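Local coordinates for protein farnesyl pyrophosphate synthetase (Staphylococcus aureus, PDB 5H9D) that probably builds heptaprenyl diphosphate by magnesium-dependent prenyl chain elongation, working in a complex with a second, different protein chain, at residues E72-A77 with F112-G117; R42-F47 with A170-I175; E29-H34 with K99-T104. All coordinates share one frame; numbering follows the deposited sequence.

Interactions 1 and 2 are buried and join helices of the all-helical prenyl synthase body; interaction 3 lies at the surface, its centre about 21 Å from the centre of the chain. Interaction 1 is purely apolar, made by leucines, an isoleucine, an alanine and a methionine. Interaction 2 mixes apolar contacts with a buried arginine, and it meets interaction 1 where E72 and H75 pack against helix 43-51. Interaction 3 sets an indole and an imidazole against aliphatic carbons and has a phosphate beside it. It shares helix 103-121 with interaction 1, whose F112 and L113 touch S32. Interactions 2 and 3 do not touch, their nearest atoms being about 7 Å apart.

Interaction 1 of 3, residues E72-A77 with F112-G117; sequences ELIHMA and FLLALG
L116 CD1 lies over one face of the F112 ring, 3.8 Å above its plane and offset toward the rim, while L116 CB faces the other helix and meets L73 CD1 at 3.8 Å. On the partner helix the H75 ring has E72 OE2 at its edge, in plane. Both rings stay out of the interface itself, which is an antiparallel helix pair of the all-alpha isoprenoid synthase fold, the short axes 7.8 Å apart at 158°. Helix 62-85 ends in the first aspartate-rich DDxxD motif of this family, so the pair backs a helix leading to the expected metal site.

Apolar side chains do most of the joining. L113 sets its CB against A77 CB, its CD1 3.9 Å from M76 CB and its CD2 on L73 CD2, while L73 CB contacts the backbone carbonyl at L113 O, 3.7 Å away. G117, with no side chain, lets I74 CG1 come to 4.4 Å from its CA. I21 and L17 cover L73, and L114 also packs on S78 of the partner subunit. The chi2 of L114, 71°, turns CD1 back across the interface, where it touches A77 CB at 3.4 Å.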
ATOM      1  N   GLU A  72       2.067   8.927   4.767  1.00 53.02           N
ATOM      2  CA  GLU A  72       1.924   9.521   3.445  1.00 52.40           C
ATOM      3  C   GLU A  72       2.725   8.735   2.418  1.00 51.49           C
ATOM      4  O   GLU A  72       2.338   8.655   1.272  1.00 52.50           O
ATOM      5  CB  GLU A  72       2.355  10.985   3.480  1.00 52.77           C
ATOM      6  CG  GLU A  72       1.910  11.839   2.300  1.00 56.85           C
ATOM      7  CD  GLU A  72       0.407  11.873   2.090  1.00 60.88           C
ATOM      8  OE1 GLU A  72      -0.319  11.417   2.991  1.00 64.88           O
ATOM      9  OE2 GLU A  72      -0.061  12.349   1.027  1.00 63.08           O
ATOM     10  N   LEU A  73       3.838   8.132   2.827  1.00 51.09           N
ATOM     11  CA  LEU A  73       4.654   7.353   1.895  1.00 49.59           C
ATOM     12  C   LEU A  73       3.946   6.041   1.510  1.00 49.92           C
ATOM     13  O   LEU A  73       4.026   5.619   0.361  1.00 49.26           O
ATOM     14  CB  LEU A  73       6.039   7.076   2.500  1.00 48.62           C
ATOM     15  CG  LEU A  73       7.040   8.218   2.755  1.00 50.53           C
ATOM     16  CD1 LEU A  73       8.241   7.765   3.579  1.00 49.48           C
ATOM     17  CD2 LEU A  73       7.531   8.764   1.438  1.00 50.14           C
ATOM     18  N   ILE A  74       3.251   5.405   2.464  1.00 49.68           N
ATOM     19  CA  ILE A  74       2.514   4.166   2.197  1.00 50.38           C
ATOM     20  C   ILE A  74       1.301   4.519   1.304  1.00 49.82           C
ATOM     21  O   ILE A  74       0.959   3.792   0.362  1.00 47.86           O
ATOM     22  CB  ILE A  74       2.025   3.473   3.533  1.00 51.75           C
ATOM     23  CG1 ILE A  74       3.218   2.852   4.270  1.00 51.97           C
ATOM     24  CG2 ILE A  74       1.030   2.349   3.224  1.00 50.85           C
ATOM     25  CD1 ILE A  74       3.017   2.702   5.777  1.00 50.72           C
ATOM     26  N   HIS A  75       0.648   5.630   1.622  1.00 48.45           N
ATOM     27  CA  HIS A  75      -0.468   6.116   0.826  1.00 50.10           C
ATOM     28  C   HIS A  75      -0.027   6.284  -0.646  1.00 51.11           C
ATOM     29  O   HIS A  75      -0.693   5.816  -1.585  1.00 50.94           O
ATOM     30  CB  HIS A  75      -0.916   7.452   1.394  1.00 51.35           C
ATOM     31  CG  HIS A  75      -2.003   8.111   0.613  1.00 53.99           C
ATOM     32  ND1 HIS A  75      -3.060   7.409   0.068  1.00 55.38           N
ATOM     33  CD2 HIS A  75      -2.210   9.413   0.303  1.00 53.09           C
ATOM     34  CE1 HIS A  75      -3.871   8.252  -0.545  1.00 54.79           C
ATOM     35  NE2 HIS A  75      -3.378   9.473  -0.417  1.00 55.51           N
ATOM     36  N   MET A  76       1.107   6.965  -0.825  1.00 51.30           N
ATOM     37  CA  MET A  76       1.715   7.218  -2.128  1.00 50.55           C
ATOM     38  C   MET A  76       2.096   5.920  -2.844  1.00 51.39           C
ATOM     39  O   MET A  76       1.890   5.782  -4.057  1.00 52.91           O
ATOM     40  CB  MET A  76       2.971   8.053  -1.970  1.00 49.61           C
ATOM     41  CG  MET A  76       2.764   9.472  -1.552  1.00 49.60           C
ATOM     42  SD  MET A  76       4.339  10.263  -1.060  1.00 48.85           S
ATOM     43  CE  MET A  76       5.022  10.741  -2.637  1.00 46.40           C
ATOM     44  N   ALA A  77       2.679   4.972  -2.124  1.00 50.39           N
ATOM     45  CA  ALA A  77       3.022   3.724  -2.790  1.00 52.02           C
ATOM     46  C   ALA A  77       1.723   3.166  -3.392  1.00 51.39           C
ATOM     47  O   ALA A  77       1.685   2.732  -4.532  1.00 52.01           O
ATOM     48  CB  ALA A  77       3.661   2.702  -1.783  1.00 50.14           C
ATOM     49  N   PHE A 112       9.797   1.169  -3.604  1.00 47.26           N
ATOM     50  CA  PHE A 112      10.680   2.139  -2.976  1.00 45.65           C
ATOM     51  C   PHE A 112       9.937   2.896  -1.863  1.00 44.84           C
ATOM     52  O   PHE A 112      10.355   2.894  -0.713  1.00 45.39           O
ATOM     53  CB  PHE A 112      11.187   3.077  -4.087  1.00 44.14           C
ATOM     54  CG  PHE A 112      11.997   4.245  -3.616  1.00 43.78           C
ATOM     55  CD1 PHE A 112      13.278   4.070  -3.121  1.00 44.10           C
ATOM     56  CD2 PHE A 112      11.489   5.545  -3.722  1.00 43.68           C
ATOM     57  CE1 PHE A 112      14.050   5.171  -2.740  1.00 41.26           C
ATOM     58  CE2 PHE A 112      12.249   6.640  -3.344  1.00 42.54           C
ATOM     59  CZ  PHE A 112      13.534   6.453  -2.853  1.00 41.88           C
ATOM     60  N   LEU A 113       8.817   3.508  -2.229  1.00 45.21           N
ATOM     61  CA  LEU A 113       7.991   4.318  -1.334  1.00 46.92           C
ATOM     62  C   LEU A 113       7.533   3.539  -0.134  1.00 48.32           C
ATOM     63  O   LEU A 113       7.475   4.050   0.984  1.00 48.00           O
ATOM     64  CB  LEU A 113       6.767   4.899  -2.103  1.00 46.82           C
ATOM     65  CG  LEU A 113       7.135   5.960  -3.158  1.00 48.29           C
ATOM     66  CD1 LEU A 113       5.958   6.474  -3.926  1.00 48.63           C
ATOM     67  CD2 LEU A 113       7.790   7.115  -2.439  1.00 49.44           C
ATOM     68  N   LEU A 114       7.207   2.283  -0.379  1.00 50.30           N
ATOM     69  CA  LEU A 114       6.725   1.399   0.661  1.00 51.60           C
ATOM     70  C   LEU A 114       7.859   1.031   1.617  1.00 53.37           C
ATOM     71  O   LEU A 114       7.667   1.030   2.822  1.00 53.57           O
ATOM     72  CB  LEU A 114       6.190   0.153   0.001  1.00 51.88           C
ATOM     73  CG  LEU A 114       5.065  -0.583   0.667  1.00 53.04           C
ATOM     74  CD1 LEU A 114       3.808   0.262   0.539  1.00 51.62           C
ATOM     75  CD2 LEU A 114       4.915  -1.951  -0.032  1.00 55.11           C
ATOM     76  N   ALA A 115       9.039   0.719   1.079  1.00 53.25           N
ATOM     77  CA  ALA A 115      10.170   0.349   1.929  1.00 55.12           C
ATOM     78  C   ALA A 115      10.529   1.485   2.876  1.00 56.23           C
ATOM     79  O   ALA A 115      10.856   1.248   4.049  1.00 55.58           O
ATOM     80  CB  ALA A 115      11.397  -0.027   1.073  1.00 55.66           C
ATOM     81  N   LEU A 116      10.477   2.716   2.352  1.00 55.74           N
ATOM     82  CA  LEU A 116      10.788   3.905   3.138  1.00 54.75           C
ATOM     83  C   LEU A 116       9.761   4.031   4.259  1.00 56.97           C
ATOM     84  O   LEU A 116      10.090   4.426   5.377  1.00 57.60           O
ATOM     85  CB  LEU A 116      10.732   5.158   2.261  1.00 50.73           C
ATOM     86  CG  LEU A 116      11.806   5.431   1.205  1.00 48.70           C
ATOM     87  CD1 LEU A 116      11.411   6.694   0.379  1.00 43.88           C
ATOM     88  CD2 LEU A 116      13.177   5.556   1.902  1.00 41.19           C
ATOM     89  N   GLY A 117       8.508   3.709   3.950  1.00 58.61           N
ATOM     90  CA  GLY A 117       7.464   3.778   4.955  1.00 61.01           C
ATOM     91  C   GLY A 117       7.805   2.876   6.129  1.00 62.83           C
ATOM     92  O   GLY A 117       7.598   3.256   7.281  1.00 61.24           O
TER

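Interaction 2 of 3, residues R42-F47 with A170-I175; sequences RVRPAF and ALLIQI
R44 and I173 mark the closest backbone approach, their CA atoms 6.1 Å apart. Helix 43-47 and helix 170-175 run in broadly the same direction, 32° from parallel, with short axes 9.4 Å apart, so side chains rather than backbones fill the gap. R42, in a left-handed backbone conformation, is the N-cap of the first helix. On the other helix the A170 carbonyl accepts from both I173 N and Q174 N.

I173 does most of the touching, with a different branch for each partner. Its CG1 arm, folded by a chi2 of -71°, brings CD1 over one face of the R44 guanidinium, 3.8 Å from NH1 and offset toward the rim of the group. The same methyl reaches V43 CG2 at 3.9 Å, the two side chains crossing at about a right angle. The other branch, CG2, meets F47 CD2 at 4.0 Å. R44 bends at chi2 and chi3 and presents its aliphatic part as well: CD rests 3.7 Å from L172 CD2, again nearly at a right angle.

Apolar carbon thus lies along the stem of R44 and over one face of its guanidinium. H75 and E72 of helix 62-85 also pack against R44, and S176, further along helix 158-183, touches R44 and F47. A second phosphate, not the one near K100 and probably also from the crystallisation liquor, sits about 5 Å from the R44 side chain. R42 to P45 spell the RVRP part of the family's GKRxRP sequence, which in related prenyl synthases helps bind the diphosphate of isopentenyl diphosphate; the arrangement is consistent with one wall of that pocket.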
ATOM      1  N   ARG A  42      -2.799  15.581   1.737  1.00 59.34           N
ATOM      2  CA  ARG A  42      -2.104  15.171   2.939  1.00 57.23           C
ATOM      3  C   ARG A  42      -3.027  14.990   4.146  1.00 56.47           C
ATOM      4  O   ARG A  42      -2.678  15.382   5.264  1.00 54.80           O
ATOM      5  CB  ARG A  42      -1.053  16.224   3.270  1.00 56.40           C
ATOM      6  CG  ARG A  42      -0.184  16.612   2.107  1.00 55.62           C
ATOM      7  CD  ARG A  42       0.776  15.481   1.721  1.00 55.69           C
ATOM      8  NE  ARG A  42       1.676  15.902   0.651  1.00 52.65           N
ATOM      9  CZ  ARG A  42       1.329  16.008  -0.628  1.00 52.54           C
ATOM     10  NH1 ARG A  42       0.102  15.723  -1.014  1.00 53.64           N
ATOM     11  NH2 ARG A  42       2.210  16.406  -1.529  1.00 54.13           N
ATOM     12  N   VAL A  43      -4.194  14.385   3.935  1.00 56.17           N
ATOM     13  CA  VAL A  43      -5.123  14.175   5.049  1.00 54.62           C
ATOM     14  C   VAL A  43      -4.570  13.214   6.110  1.00 52.74           C
ATOM     15  O   VAL A  43      -4.644  13.526   7.286  1.00 52.36           O
ATOM     16  CB  VAL A  43      -6.530  13.705   4.539  1.00 55.75           C
ATOM     17  CG1 VAL A  43      -6.581  13.821   3.044  1.00 58.45           C
ATOM     18  CG2 VAL A  43      -6.847  12.274   4.957  1.00 55.25           C
ATOM     19  N   ARG A  44      -4.010  12.071   5.696  1.00 52.67           N
ATOM     20  CA  ARG A  44      -3.451  11.082   6.636  1.00 50.90           C
ATOM     21  C   ARG A  44      -2.438  11.737   7.581  1.00 50.56           C
ATOM     22  O   ARG A  44      -2.551  11.616   8.800  1.00 49.60           O
ATOM     23  CB  ARG A  44      -2.820   9.910   5.867  1.00 51.48           C
ATOM     24  CG  ARG A  44      -3.705   8.664   5.742  1.00 53.40           C
ATOM     25  CD  ARG A  44      -3.687   8.000   4.363  1.00 51.65           C
ATOM     26  NE  ARG A  44      -4.301   8.868   3.362  1.00 51.77           N
ATOM     27  CZ  ARG A  44      -5.319   8.520   2.586  1.00 49.34           C
ATOM     28  NH1 ARG A  44      -5.859   7.315   2.677  1.00 50.24           N
ATOM     29  NH2 ARG A  44      -5.798   9.377   1.707  1.00 49.57           N
ATOM     30  N   PRO A  45      -1.417  12.427   7.035  1.00 50.98           N
ATOM     31  CA  PRO A  45      -0.455  13.074   7.940  1.00 50.83           C
ATOM     32  C   PRO A  45      -1.188  14.027   8.883  1.00 51.11           C
ATOM     33  O   PRO A  45      -0.829  14.147  10.051  1.00 51.43           O
ATOM     34  CB  PRO A  45       0.458  13.824   6.980  1.00 48.28           C
ATOM     35  CG  PRO A  45       0.488  12.899   5.813  1.00 48.07           C
ATOM     36  CD  PRO A  45      -0.929  12.479   5.650  1.00 48.67           C
ATOM     37  N   ALA A  46      -2.226  14.687   8.359  1.00 52.13           N
ATOM     38  CA  ALA A  46      -2.993  15.659   9.129  1.00 53.84           C
ATOM     39  C   ALA A  46      -3.656  15.001  10.315  1.00 55.75           C
ATOM     40  O   ALA A  46      -3.514  15.469  11.442  1.00 57.92           O
ATOM     41  CB  ALA A  46      -4.036  16.373   8.248  1.00 52.21           C
ATOM     42  N   PHE A  47      -4.368  13.908  10.086  1.00 56.14           N
ATOM     43  CA  PHE A  47      -5.003  13.232  11.195  1.00 55.64           C
ATOM     44  C   PHE A  47      -4.012  12.695  12.217  1.00 56.15           C
ATOM     45  O   PHE A  47      -4.342  12.594  13.384  1.00 57.15           O
ATOM     46  CB  PHE A  47      -5.906  12.116  10.680  1.00 55.96           C
ATOM     47  CG  PHE A  47      -7.248  12.601  10.248  1.00 55.25           C
ATOM     48  CD1 PHE A  47      -8.058  13.290  11.136  1.00 54.77           C
ATOM     49  CD2 PHE A  47      -7.676  12.423   8.959  1.00 54.53           C
ATOM     50  CE1 PHE A  47      -9.267  13.799  10.739  1.00 55.72           C
ATOM     51  CE2 PHE A  47      -8.892  12.927   8.543  1.00 55.71           C
ATOM     52  CZ  PHE A  47      -9.694  13.616   9.426  1.00 57.58           C
ATOM     53  N   ALA A 170     -11.050   3.565   4.688  1.00 61.72           N
ATOM     54  CA  ALA A 170     -11.248   3.887   6.097  1.00 61.26           C
ATOM     55  C   ALA A 170     -10.120   3.396   7.023  1.00 61.20           C
ATOM     56  O   ALA A 170      -9.677   4.107   7.937  1.00 59.79           O
ATOM     57  CB  ALA A 170     -12.593   3.320   6.554  1.00 60.19           C
ATOM     58  N   LEU A 171      -9.659   2.182   6.750  1.00 61.51           N
ATOM     59  CA  LEU A 171      -8.620   1.517   7.525  1.00 61.61           C
ATOM     60  C   LEU A 171      -7.330   2.281   7.732  1.00 61.23           C
ATOM     61  O   LEU A 171      -6.720   2.171   8.777  1.00 63.09           O
ATOM     62  CB  LEU A 171      -8.318   0.180   6.874  1.00 61.23           C
ATOM     63  CG  LEU A 171      -8.013  -0.973   7.801  1.00 61.02           C
ATOM     64  CD1 LEU A 171      -8.897  -0.873   9.019  1.00 59.51           C
ATOM     65  CD2 LEU A 171      -8.234  -2.291   7.033  1.00 58.14           C
ATOM     66  N   LEU A 172      -6.901   3.056   6.747  1.00 61.47           N
ATOM     67  CA  LEU A 172      -5.664   3.813   6.900  1.00 59.98           C
ATOM     68  C   LEU A 172      -5.913   5.172   7.555  1.00 58.78           C
ATOM     69  O   LEU A 172      -4.977   5.846   7.975  1.00 59.52           O
ATOM     70  CB  LEU A 172      -4.971   3.992   5.539  1.00 62.63           C
ATOM     71  CG  LEU A 172      -3.433   4.079   5.548  1.00 64.35           C
ATOM     72  CD1 LEU A 172      -2.827   2.757   6.055  1.00 64.11           C
ATOM     73  CD2 LEU A 172      -2.942   4.363   4.150  1.00 64.65           C
ATOM     74  N   ILE A 173      -7.173   5.591   7.625  1.00 57.61           N
ATOM     75  CA  ILE A 173      -7.502   6.861   8.266  1.00 55.03           C
ATOM     76  C   ILE A 173      -7.620   6.505   9.748  1.00 55.63           C
ATOM     77  O   ILE A 173      -7.248   7.265  10.643  1.00 54.41           O
ATOM     78  CB  ILE A 173      -8.819   7.405   7.749  1.00 53.34           C
ATOM     79  CG1 ILE A 173      -8.780   7.501   6.218  1.00 55.66           C
ATOM     80  CG2 ILE A 173      -9.062   8.757   8.320  1.00 47.71           C
ATOM     81  CD1 ILE A 173      -7.862   8.595   5.672  1.00 53.98           C
ATOM     82  N   GLN A 174      -8.119   5.302   9.979  1.00 55.96           N
ATOM     83  CA  GLN A 174      -8.277   4.746  11.306  1.00 56.40           C
ATOM     84  C   GLN A 174      -6.900   4.584  11.955  1.00 56.18           C
ATOM     85  O   GLN A 174      -6.712   4.918  13.127  1.00 53.43           O
ATOM     86  CB  GLN A 174      -8.931   3.401  11.165  1.00 58.81           C
ATOM     87  CG  GLN A 174      -9.446   2.804  12.416  1.00 58.97           C
ATOM     88  CD  GLN A 174     -10.043   1.484  12.116  1.00 57.09           C
ATOM     89  OE1 GLN A 174     -10.797   1.340  11.157  1.00 56.21           O
ATOM     90  NE2 GLN A 174      -9.706   0.501  12.917  1.00 58.94           N
ATOM     91  N   ILE A 175      -5.948   4.047  11.189  1.00 56.98           N
ATOM     92  CA  ILE A 175      -4.558   3.884  11.669  1.00 57.56           C
ATOM     93  C   ILE A 175      -3.902   5.252  11.925  1.00 57.80           C
ATOM     94  O   ILE A 175      -3.126   5.407  12.866  1.00 58.33           O
ATOM     95  CB  ILE A 175      -3.721   3.125  10.643  1.00 55.38           C
ATOM     96  CG1 ILE A 175      -4.181   1.683  10.626  1.00 56.08           C
ATOM     97  CG2 ILE A 175      -2.241   3.261  10.927  1.00 52.20           C
ATOM     98  CD1 ILE A 175      -3.711   0.959   9.404  1.00 60.17           C
TER

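Interaction 3 of 3, residues E29-H34 with K99-T104; sequences EQASLH and KKWDQT. With PO4 (phosphate ion), chain H.
W101 and H34 each have an aliphatic carbon over a ring face, and these CH-pi contacts carry the interaction. A31 CB stands 4.2 Å from the centroid of the W101 six-membered ring, 23° off its normal. A31 CB and CG of the neighbouring K100 lie over opposite faces of the indole, each offset toward the rim. Further out, the same lysine crosses H34 obliquely and sets CD over its imidazole, 3.6 Å from the ring centroid and 18° off the normal.

Plain van der Waals contacts complete the seat of the indole. Its CH2 corner touches A31 CA at 3.5 Å, and CZ2 meets Q30 CB at 3.8 Å, while H34 CB comes to the ring edge near its plane. A31 also touches T109 of helix 103-121 and I97 of helix 97-100.

The polar contacts lie around this centre. H34 NE2 is hydrogen-bonded to the carbonyl oxygen of L95 in strand 94-95, which helps fix the rotation of the imidazole. K100 turns at chi4 (-39°), placing NZ for a weak bond of 3.3 Å to O2 of a phosphate ion, probably from the crystallisation liquor. In the loop after W101, D102 is an N-cap: T104 N reaches its OD2 at 3.0 Å from above the carboxylate plane, starting helix 103-121 at a point where H112 of the partner subunit packs on D102.

Together, aromatic faces and lysine methylenes tie helix 26-38 to the turn between helices 97-100 and 103-121, while the lysine ammonium stays at the surface. K100 NZ, 5.2 Å from H34 ND1, would tend to disfavour a second proton on the imidazole, an effect the nearby phosphate may offset.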
ATOM      1  N   GLU A  29      13.968   9.034  -7.642  1.00 53.94           N
ATOM      2  CA  GLU A  29      13.881  10.325  -6.970  1.00 54.64           C
ATOM      3  C   GLU A  29      12.979  11.318  -7.706  1.00 54.69           C
ATOM      4  O   GLU A  29      12.189  12.035  -7.083  1.00 53.20           O
ATOM      5  CB  GLU A  29      15.262  10.945  -6.814  1.00 56.24           C
ATOM      6  CG  GLU A  29      15.250  12.159  -5.935  1.00 58.18           C
ATOM      7  CD  GLU A  29      16.623  12.504  -5.456  1.00 60.84           C
ATOM      8  OE1 GLU A  29      17.381  11.549  -5.170  1.00 58.67           O
ATOM      9  OE2 GLU A  29      16.933  13.723  -5.355  1.00 63.49           O
ATOM     10  N   GLN A  30      13.123  11.376  -9.024  1.00 53.94           N
ATOM     11  CA  GLN A  30      12.304  12.252  -9.836  1.00 54.42           C
ATOM     12  C   GLN A  30      10.846  11.793  -9.839  1.00 53.44           C
ATOM     13  O   GLN A  30       9.940  12.623  -9.819  1.00 52.03           O
ATOM     14  CB  GLN A  30      12.764  12.245 -11.275  1.00 58.66           C
ATOM     15  CG  GLN A  30      14.134  12.766 -11.582  1.00 62.16           C
ATOM     16  CD  GLN A  30      14.358  12.689 -13.080  1.00 66.48           C
ATOM     17  OE1 GLN A  30      13.746  13.454 -13.854  1.00 65.04           O
ATOM     18  NE2 GLN A  30      15.197  11.734 -13.509  1.00 64.47           N
ATOM     19  N   ALA A  31      10.617  10.482  -9.905  1.00 50.78           N
ATOM     20  CA  ALA A  31       9.250   9.960  -9.904  1.00 49.96           C
ATOM     21  C   ALA A  31       8.553  10.279  -8.574  1.00 50.23           C
ATOM     22  O   ALA A  31       7.468  10.860  -8.556  1.00 52.54           O
ATOM     23  CB  ALA A  31       9.242   8.451 -10.163  1.00 48.44           C
ATOM     24  N   SER A  32       9.172   9.906  -7.464  1.00 48.29           N
ATOM     25  CA  SER A  32       8.600  10.184  -6.159  1.00 48.43           C
ATOM     26  C   SER A  32       8.292  11.678  -5.994  1.00 48.41           C
ATOM     27  O   SER A  32       7.231  12.043  -5.507  1.00 47.61           O
ATOM     28  CB  SER A  32       9.561   9.719  -5.061  1.00 47.32           C
ATOM     29  OG  SER A  32       9.753   8.321  -5.129  1.00 45.01           O
ATOM     30  N   LEU A  33       9.223  12.535  -6.409  1.00 49.16           N
ATOM     31  CA  LEU A  33       9.050  13.986  -6.320  1.00 47.55           C
ATOM     32  C   LEU A  33       7.969  14.482  -7.296  1.00 48.73           C
ATOM     33  O   LEU A  33       7.195  15.400  -6.989  1.00 48.41           O
ATOM     34  CB  LEU A  33      10.361  14.687  -6.610  1.00 44.01           C
ATOM     35  CG  LEU A  33      10.254  16.203  -6.512  1.00 47.10           C
ATOM     36  CD1 LEU A  33       9.828  16.645  -5.089  1.00 45.39           C
ATOM     37  CD2 LEU A  33      11.572  16.803  -6.896  1.00 43.42           C
ATOM     38  N   HIS A  34       7.913  13.877  -8.475  1.00 48.65           N
ATOM     39  CA  HIS A  34       6.889  14.244  -9.433  1.00 50.43           C
ATOM     40  C   HIS A  34       5.525  14.089  -8.746  1.00 51.21           C
ATOM     41  O   HIS A  34       4.744  15.028  -8.709  1.00 51.48           O
ATOM     42  CB  HIS A  34       6.952  13.326 -10.648  1.00 53.02           C
ATOM     43  CG  HIS A  34       5.871  13.570 -11.649  1.00 53.97           C
ATOM     44  ND1 HIS A  34       5.595  14.822 -12.155  1.00 54.71           N
ATOM     45  CD2 HIS A  34       5.023  12.715 -12.267  1.00 54.59           C
ATOM     46  CE1 HIS A  34       4.621  14.724 -13.044  1.00 57.84           C
ATOM     47  NE2 HIS A  34       4.256  13.455 -13.130  1.00 54.42           N
ATOM     48  N   LYS A  99       3.168   6.425 -17.051  1.00 59.00           N
ATOM     49  CA  LYS A  99       3.100   7.089 -18.356  1.00 61.95           C
ATOM     50  C   LYS A  99       4.206   8.079 -18.642  1.00 62.79           C
ATOM     51  O   LYS A  99       4.527   8.309 -19.800  1.00 64.47           O
ATOM     52  CB  LYS A  99       1.753   7.789 -18.570  1.00 62.62           C
ATOM     53  CG  LYS A  99       0.639   6.835 -18.971  1.00 64.22           C
ATOM     54  CD  LYS A  99      -0.454   7.554 -19.732  1.00 68.13           C
ATOM     55  CE  LYS A  99      -1.550   6.581 -20.123  1.00 68.77           C
ATOM     56  NZ  LYS A  99      -0.932   5.342 -20.692  1.00 68.74           N
ATOM     57  N   LYS A 100       4.790   8.662 -17.598  1.00 63.07           N
ATOM     58  CA  LYS A 100       5.879   9.621 -17.766  1.00 60.00           C
ATOM     59  C   LYS A 100       7.166   8.861 -18.020  1.00 58.68           C
ATOM     60  O   LYS A 100       8.067   9.371 -18.639  1.00 60.41           O
ATOM     61  CB  LYS A 100       6.026  10.462 -16.510  1.00 61.23           C
ATOM     62  CG  LYS A 100       6.629  11.823 -16.718  1.00 60.48           C
ATOM     63  CD  LYS A 100       6.776  12.545 -15.392  1.00 63.60           C
ATOM     64  CE  LYS A 100       7.047  14.033 -15.600  1.00 67.55           C
ATOM     65  NZ  LYS A 100       7.963  14.294 -16.754  1.00 66.70           N
ATOM     66  N   TRP A 101       7.245   7.637 -17.527  1.00 56.89           N
ATOM     67  CA  TRP A 101       8.423   6.796 -17.706  1.00 56.10           C
ATOM     68  C   TRP A 101       7.934   5.468 -18.296  1.00 56.53           C
ATOM     69  O   TRP A 101       7.824   5.323 -19.507  1.00 57.83           O
ATOM     70  CB  TRP A 101       9.130   6.557 -16.353  1.00 54.01           C
ATOM     71  CG  TRP A 101       9.934   7.738 -15.818  1.00 52.05           C
ATOM     72  CD1 TRP A 101      11.250   8.023 -16.079  1.00 49.41           C
ATOM     73  CD2 TRP A 101       9.478   8.760 -14.912  1.00 50.26           C
ATOM     74  NE1 TRP A 101      11.631   9.140 -15.390  1.00 48.12           N
ATOM     75  CE2 TRP A 101      10.569   9.617 -14.671  1.00 47.19           C
ATOM     76  CE3 TRP A 101       8.250   9.034 -14.288  1.00 50.50           C
ATOM     77  CZ2 TRP A 101      10.478  10.727 -13.838  1.00 47.61           C
ATOM     78  CZ3 TRP A 101       8.160  10.151 -13.453  1.00 49.76           C
ATOM     79  CH2 TRP A 101       9.273  10.982 -13.239  1.00 48.28           C
ATOM     80  N   ASP A 102       7.658   4.495 -17.448  1.00 56.31           N
ATOM     81  CA  ASP A 102       7.144   3.232 -17.918  1.00 58.82           C
ATOM     82  C   ASP A 102       6.637   2.374 -16.763  1.00 58.70           C
ATOM     83  O   ASP A 102       6.734   2.758 -15.599  1.00 56.78           O
ATOM     84  CB  ASP A 102       8.185   2.468 -18.763  1.00 62.48           C
ATOM     85  CG  ASP A 102       9.361   1.972 -17.950  1.00 68.04           C
ATOM     86  OD1 ASP A 102      10.264   2.771 -17.606  1.00 70.35           O
ATOM     87  OD2 ASP A 102       9.376   0.763 -17.645  1.00 72.85           O
ATOM     88  N   GLN A 103       6.092   1.213 -17.105  1.00 59.06           N
ATOM     89  CA  GLN A 103       5.525   0.311 -16.127  1.00 59.79           C
ATOM     90  C   GLN A 103       6.526  -0.235 -15.128  1.00 58.82           C
ATOM     91  O   GLN A 103       6.194  -0.354 -13.951  1.00 59.52           O
ATOM     92  CB  GLN A 103       4.797  -0.841 -16.836  1.00 61.94           C
ATOM     93  CG  GLN A 103       3.825  -1.600 -15.957  1.00 66.59           C
ATOM     94  CD  GLN A 103       3.000  -2.646 -16.731  1.00 71.16           C
ATOM     95  OE1 GLN A 103       2.306  -2.322 -17.710  1.00 70.11           O
ATOM     96  NE2 GLN A 103       3.070  -3.905 -16.284  1.00 70.44           N
ATOM     97  N   THR A 104       7.741  -0.563 -15.573  1.00 57.40           N
ATOM     98  CA  THR A 104       8.751  -1.108 -14.666  1.00 55.61           C
ATOM     99  C   THR A 104       9.078  -0.064 -13.617  1.00 55.19           C
ATOM    100  O   THR A 104       9.197  -0.365 -12.432  1.00 55.32           O
ATOM    101  CB  THR A 104      10.095  -1.467 -15.375  1.00 56.78           C
ATOM    102  OG1 THR A 104       9.856  -2.269 -16.551  1.00 58.31           O
ATOM    103  CG2 THR A 104      10.973  -2.242 -14.414  1.00 54.11           C
TER
HETATM  104  P   PO4 H 502       5.356  16.792 -17.544  1.00147.10           P
HETATM  105  O1  PO4 H 502       6.172  17.669 -16.667  1.00146.80           O
HETATM  106  O2  PO4 H 502       6.193  16.290 -18.665  1.00146.17           O
HETATM  107  O3  PO4 H 502       4.845  15.643 -16.753  1.00147.05           O
HETATM  108  O4  PO4 H 502       4.211  17.564 -18.090  1.00146.97           O